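Local coordinates for nourseothricin acetyltransferase (Streptomyces noursei, PDB 5C82) that acetylates the streptothricin-class antibiotic nourseothricin, most likely with acetyl-CoA as donor, and so confers resistance to it, at the interface of chains A and B. Numbering follows the deposited sequence. Chains: chain A/B, Nourseothricin acetyltransferase.

The interface of chains A and B. Residues chain A 103, 105, 141, 143, 165; chain B 168, 170-171.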
loop_
_atom_site.group_PDB
_atom_site.type_symbol
_atom_site.label_atom_id
_atom_site.label_comp_id
_atom_site.label_asym_id
_atom_site.label_seq_id
_atom_site.Cartn_x
_atom_site.Cartn_y
_atom_site.Cartn_z
ATOM N N ASN A 103 2.962 -5.548 -11.457
ATOM C CA ASN A 103 2.738 -6.710 -10.605
ATOM C C ASN A 103 1.455 -7.425 -10.969
ATOM O O ASN A 103 1.011 -8.306 -10.223
ATOM C CB ASN A 103 2.808 -6.347 -9.120
ATOM C CG ASN A 103 1.773 -5.365 -8.659
ATOM O OD1 ASN A 103 1.103 -4.709 -9.461
ATOM N ND2 ASN A 103 1.675 -5.190 -7.345
ATOM N N ARG A 105 -1.613 -6.581 -10.988
ATOM C CA ARG A 105 -2.569 -6.484 -9.909
ATOM C C ARG A 105 -3.765 -5.664 -10.326
ATOM O O ARG A 105 -3.623 -4.530 -10.764
ATOM C CB ARG A 105 -1.890 -5.875 -8.649
ATOM C CG ARG A 105 -2.864 -5.420 -7.554
ATOM C CD ARG A 105 -2.144 -4.753 -6.398
ATOM N NE ARG A 105 -1.465 -5.745 -5.550
ATOM C CZ ARG A 105 -0.905 -5.470 -4.376
ATOM N NH1 ARG A 105 -0.963 -4.239 -3.873
ATOM N NH2 ARG A 105 -0.346 -6.430 -3.664
ATOM N N HIS A 141 -3.560 -11.450 -9.834
ATOM C CA HIS A 141 -4.357 -11.371 -8.609
ATOM C C HIS A 141 -5.235 -10.105 -8.505
ATOM O O HIS A 141 -5.026 -9.101 -9.190
ATOM C CB HIS A 141 -3.470 -11.543 -7.336
ATOM C CG HIS A 141 -2.600 -10.360 -7.001
ATOM N ND1 HIS A 141 -1.373 -10.166 -7.614
ATOM C CD2 HIS A 141 -2.809 -9.362 -6.107
ATOM C CE1 HIS A 141 -0.868 -9.068 -7.067
ATOM N NE2 HIS A 141 -1.705 -8.541 -6.165
ATOM N N TRP A 143 -6.816 -7.385 -5.606
ATOM C CA TRP A 143 -6.366 -6.856 -4.330
ATOM C C TRP A 143 -7.336 -5.825 -3.808
ATOM O O TRP A 143 -7.900 -5.072 -4.592
ATOM C CB TRP A 143 -4.966 -6.230 -4.524
ATOM C CG TRP A 143 -4.325 -5.640 -3.300
ATOM C CD1 TRP A 143 -3.457 -6.261 -2.451
ATOM C CD2 TRP A 143 -4.471 -4.293 -2.812
ATOM N NE1 TRP A 143 -3.033 -5.380 -1.477
ATOM C CE2 TRP A 143 -3.654 -4.171 -1.663
ATOM C CE3 TRP A 143 -5.250 -3.184 -3.206
ATOM C CZ2 TRP A 143 -3.534 -2.966 -0.952
ATOM C CZ3 TRP A 143 -5.139 -1.994 -2.493
ATOM C CH2 TRP A 143 -4.264 -1.882 -1.403
ATOM N N CYS A 165 -3.538 -10.424 3.115
ATOM C CA CYS A 165 -2.217 -10.471 2.487
ATOM C C CYS A 165 -1.283 -9.399 3.054
ATOM O O CYS A 165 -0.127 -9.312 2.677
ATOM C CB CYS A 165 -2.326 -10.386 0.969
ATOM S SG CYS A 165 -2.804 -8.763 0.349
ATOM N N ASP B 168 2.846 -5.966 2.760
ATOM C CA ASP B 168 2.009 -6.515 1.684
ATOM C C ASP B 168 2.757 -7.701 1.081
ATOM O O ASP B 168 3.694 -7.517 0.299
ATOM C CB ASP B 168 1.604 -5.476 0.614
ATOM C CG ASP B 168 0.566 -5.995 -0.406
ATOM O OD1 ASP B 168 0.307 -7.230 -0.441
ATOM O OD2 ASP B 168 0.030 -5.186 -1.159
ATOM N N ALA B 170 1.725 -9.725 -1.119
ATOM C CA ALA B 170 1.297 -9.949 -2.494
ATOM C C ALA B 170 1.847 -8.921 -3.484
ATOM O O ALA B 170 1.696 -9.126 -4.686
ATOM C CB ALA B 170 -0.229 -9.974 -2.536
ATOM N N LEU B 171 2.493 -7.822 -2.990
ATOM C CA LEU B 171 3.039 -6.732 -3.813
ATOM C C LEU B 171 3.927 -7.191 -4.960
ATOM O O LEU B 171 3.830 -6.614 -6.045
ATOM C CB LEU B 171 3.772 -5.623 -3.004
ATOM C CG LEU B 171 3.904 -4.263 -3.796
ATOM C CD1 LEU B 171 2.513 -3.565 -4.049
ATOM C CD2 LEU B 171 4.902 -3.292 -3.152
#
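Strands 105-113, 141-147 and 163-168 of chain A, with the loop residue A:Asn103, meet the end of strand 163-168 of chain B and the loop that follows it. Both chains have the GNAT acetyltransferase fold, and this patch is part of a two-fold symmetric interface, so it recurs with the chains exchanged; the pair may or may not be the dimer in solution. The centre is a salt bridge between A:Arg105 and B:Asp168, whose side chains arrive from opposite directions. The guanidinium meets the carboxylate end-on, both terminal nitrogens on one oxygen. A:Arg105 NH2 donates to B:Asp168 OD2 at 2.8 Å, on the syn side but well out of the carboxylate plane. A:Arg105 NH1 donates to B:Asp168 OD2 at 3.0 Å, nearly along the C-O axis. A bend at chi3 (-75°) in the otherwise extended arginine chain turns the guanidinium so that A:Arg105 NE donates to the imidazole NE2 of A:His141 at 2.9 Å. This second-shell bond helps fix the rotation of the group. The indole of A:Trp143 backs one guanidinium face, its CD1 over the centre, while the amide of A:Asn103 lies over the opposite face toward the rim. A:Asn103 ND2 also donates a hydrogen bond across to the backbone O of B:Leu171 at 2.9 Å. On chain B, the backbone N of B:Ala170 donates to B:Asp168 OD1 at 2.9 Å from above the carboxylate plane, bracing the acid; A:Cys165 SG adds at most a weak bond to the same oxygen. B:Leu171 CD1 packs 3.9 Å from A:Arg105 CZ, its side chain crossing the arginine roughly at right angles.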